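Local atomic coordinates of Mll8374 protein (Mesorhizobium loti, PDB entry 3B5E), a protein that probably hydrolyses carboxylic ester bonds, as a serine carboxylesterase of the alpha/beta-hydrolase fold. Residues A90-F95 with M129-G134. Residues are numbered along the deposited sequence; the frame is centred on the assembly and turned at random. Where two conformers were deposited one is given.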
ATOM      1  N   ALA A  90      14.637  -6.802   1.233  1.00 18.93           N
ATOM      2  CA  ALA A  90      14.967  -6.530   2.621  1.00 18.98           C
ATOM      3  C   ALA A  90      13.852  -5.749   3.292  1.00 19.65           C
ATOM      4  O   ALA A  90      13.454  -6.068   4.413  1.00 19.75           O
ATOM      5  CB  ALA A  90      16.306  -5.783   2.738  1.00 19.27           C
ATOM      6  N   GLU A  91      13.371  -4.719   2.614  1.00 16.43           N
ATOM      7  CA  GLU A  91      12.360  -3.817   3.173  1.00 18.54           C
ATOM      8  C   GLU A  91      10.999  -4.481   3.245  1.00 16.78           C
ATOM      9  O   GLU A  91      10.255  -4.280   4.205  1.00 17.14           O
ATOM     10  CB  GLU A  91      12.335  -2.504   2.385  1.00 18.43           C
ATOM     11  CG  GLU A  91      13.650  -1.708   2.463  1.00 23.03           C
ATOM     12  CD  GLU A  91      14.033  -1.341   3.894  1.00 27.48           C
ATOM     13  OE1 GLU A  91      13.188  -0.804   4.643  1.00 28.28           O
ATOM     14  OE2 GLU A  91      15.188  -1.614   4.273  1.00 37.12           O
ATOM     15  N   THR A  92      10.696  -5.316   2.260  0.50 17.24           N
ATOM     16  CA  THR A  92       9.451  -6.061   2.264  0.50 17.77           C
ATOM     17  C   THR A  92       9.458  -7.096   3.418  0.50 17.52           C
ATOM     18  O   THR A  92       8.446  -7.269   4.104  0.50 17.50           O
ATOM     19  CB  THR A  92       9.161  -6.686   0.869  0.50 18.26           C
ATOM     20  OG1 THR A  92       9.242  -5.674  -0.151  0.50 18.55           O
ATOM     21  CG2 THR A  92       7.796  -7.327   0.817  0.50 12.20           C
ATOM     22  N   ALA A  93      10.600  -7.751   3.651  1.00 18.10           N
ATOM     23  CA  ALA A  93      10.767  -8.689   4.774  1.00 18.68           C
ATOM     24  C   ALA A  93      10.603  -7.969   6.108  1.00 17.57           C
ATOM     25  O   ALA A  93       9.917  -8.458   7.024  1.00 18.45           O
ATOM     26  CB  ALA A  93      12.132  -9.382   4.707  1.00 16.68           C
ATOM     27  N   ALA A  94      11.259  -6.818   6.231  1.00 18.47           N
ATOM     28  CA  ALA A  94      11.145  -5.999   7.425  1.00 19.65           C
ATOM     29  C   ALA A  94       9.701  -5.575   7.647  1.00 18.66           C
ATOM     30  O   ALA A  94       9.192  -5.669   8.772  1.00 21.19           O
ATOM     31  CB  ALA A  94      12.073  -4.799   7.349  1.00 19.29           C
ATOM     32  N   PHE A  95       9.023  -5.138   6.588  1.00 18.85           N
ATOM     33  CA  PHE A  95       7.637  -4.677   6.730  1.00 20.36           C
ATOM     34  C   PHE A  95       6.639  -5.786   7.123  1.00 19.95           C
ATOM     35  O   PHE A  95       5.704  -5.535   7.914  1.00 19.18           O
ATOM     36  CB  PHE A  95       7.181  -3.948   5.483  1.00 20.21           C
ATOM     37  CG  PHE A  95       5.919  -3.162   5.686  1.00 20.67           C
ATOM     38  CD1 PHE A  95       5.957  -1.904   6.285  1.00 20.90           C
ATOM     39  CD2 PHE A  95       4.691  -3.706   5.326  1.00 20.99           C
ATOM     40  CE1 PHE A  95       4.790  -1.175   6.487  1.00 22.74           C
ATOM     41  CE2 PHE A  95       3.517  -2.990   5.519  1.00 17.69           C
ATOM     42  CZ  PHE A  95       3.566  -1.726   6.119  1.00 20.98           C
HETATM   43  N   MSE A 129       2.762  -8.860  -1.062  1.00 22.89           N
HETATM   44  CA  MSE A 129       1.864  -9.957  -1.468  1.00 24.19           C
HETATM   45  C   MSE A 129       2.607 -11.117  -2.141  1.00 21.87           C
HETATM   46  O   MSE A 129       2.314 -12.275  -1.877  1.00 21.79           O
HETATM   47  CB  MSE A 129       0.767  -9.463  -2.433  1.00 22.18           C
HETATM   48  CG  MSE A 129      -0.236  -8.512  -1.807  1.00 28.78           C
HETATM   49 SE   MSE A 129      -1.356  -7.658  -3.214  0.75 36.16          SE
HETATM   50  CE  MSE A 129      -1.697  -9.213  -4.162  1.00 23.27           C
ATOM     51  N   LEU A 130       3.566 -10.794  -3.006  1.00 20.13           N
ATOM     52  CA  LEU A 130       4.243 -11.807  -3.808  1.00 21.22           C
ATOM     53  C   LEU A 130       5.357 -12.498  -3.058  1.00 23.32           C
ATOM     54  O   LEU A 130       5.611 -13.675  -3.277  1.00 22.90           O
ATOM     55  CB  LEU A 130       4.755 -11.178  -5.094  1.00 21.38           C
ATOM     56  CG  LEU A 130       3.629 -10.826  -6.080  1.00 19.72           C
ATOM     57  CD1 LEU A 130       4.127  -9.780  -7.051  1.00 17.13           C
ATOM     58  CD2 LEU A 130       3.101 -12.083  -6.790  1.00 20.76           C
ATOM     59  N   LEU A 131       5.989 -11.784  -2.138  1.00 22.46           N
ATOM     60  CA  LEU A 131       7.133 -12.307  -1.417  1.00 21.69           C
ATOM     61  C   LEU A 131       6.783 -12.890  -0.030  1.00 20.67           C
ATOM     62  O   LEU A 131       7.523 -13.735   0.466  1.00 22.46           O
ATOM     63  CB  LEU A 131       8.194 -11.220  -1.279  1.00 18.30           C
ATOM     64  CG  LEU A 131       8.866 -10.699  -2.558  1.00 20.83           C
ATOM     65  CD1 LEU A 131       9.692  -9.461  -2.270  1.00 16.06           C
ATOM     66  CD2 LEU A 131       9.773 -11.762  -3.242  1.00 22.91           C
ATOM     67  N   HIS A 132       5.689 -12.436   0.591  1.00 22.73           N
ATOM     68  CA  HIS A 132       5.331 -12.819   1.946  1.00 21.48           C
ATOM     69  C   HIS A 132       3.865 -13.100   2.021  1.00 23.88           C
ATOM     70  O   HIS A 132       3.121 -12.315   2.572  1.00 22.65           O
ATOM     71  CB  HIS A 132       5.721 -11.734   2.925  1.00 20.88           C
ATOM     72  CG  HIS A 132       7.191 -11.509   2.956  1.00 23.21           C
ATOM     73  ND1 HIS A 132       8.039 -12.302   3.687  1.00 24.48           N
ATOM     74  CD2 HIS A 132       7.980 -10.654   2.262  1.00 25.17           C
ATOM     75  CE1 HIS A 132       9.286 -11.904   3.493  1.00 26.58           C
ATOM     76  NE2 HIS A 132       9.280 -10.928   2.609  1.00 21.99           N
ATOM     77  N   PRO A 133       3.446 -14.224   1.434  1.00 24.80           N
ATOM     78  CA  PRO A 133       2.041 -14.560   1.427  1.00 26.75           C
ATOM     79  C   PRO A 133       1.501 -14.878   2.829  1.00 25.33           C
ATOM     80  O   PRO A 133       2.240 -15.279   3.730  1.00 25.94           O
ATOM     81  CB  PRO A 133       1.987 -15.800   0.537  1.00 28.48           C
ATOM     82  CG  PRO A 133       3.342 -16.394   0.640  1.00 25.68           C
ATOM     83  CD  PRO A 133       4.262 -15.241   0.741  1.00 25.48           C
ATOM     84  N   GLY A 134       0.206 -14.669   2.996  1.00 24.60           N
ATOM     85  CA  GLY A 134      -0.451 -14.930   4.242  1.00 25.38           C
ATOM     86  C   GLY A 134      -0.629 -13.712   5.120  1.00 26.07           C
ATOM     87  O   GLY A 134      -1.109 -13.845   6.235  1.00 29.16           O
TER
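The imidazole of H132 wedges its CD2 and NE2 side against T92 and A93 of helix 85-106. The fold is that of an alpha/beta hydrolase, with a mostly parallel sheet and flanking helices. Helix 120-131 follows the strand that leads into the probable nucleophile elbow. The contact packs the C-terminal end of this helix against the N-terminal half of helix 85-106. The chain drops out of helical geometry at H132.

In the conformer given, T92 brings its methyl to the ring edge, near the ring plane, with CG2 3.6 Å from CD2 of H132. The methyl gets there because CG2 is anti to the backbone N of T92. In this conformer the hydroxyl OG1 turns back along its own helix and is hydrogen-bonded to I88 O. The same CG2 also meets the L131 methyl CD1 at 4.2 Å. L124, S127 and L128 of helix 120-131 pack against T92 as well, so its side chain is buried between the two helices.

A93 takes the outer end of the ring. Its CB is 3.9 Å from H132 NE2, and it is also near a bound 1,2-ethanediol. H132 reaches this far with CG anti to its own carbonyl carbon (chi1 -63°). The side chain of H132 also touches A96, while L131 packs on L89.

No hydrogen bond joins the two segments; they meet by van der Waals packing and bury 163 Å² in total. The closest approach is to backbone carbon: NE2 of H132 sits 3.5 Å from CA of A93, oblique to the ring.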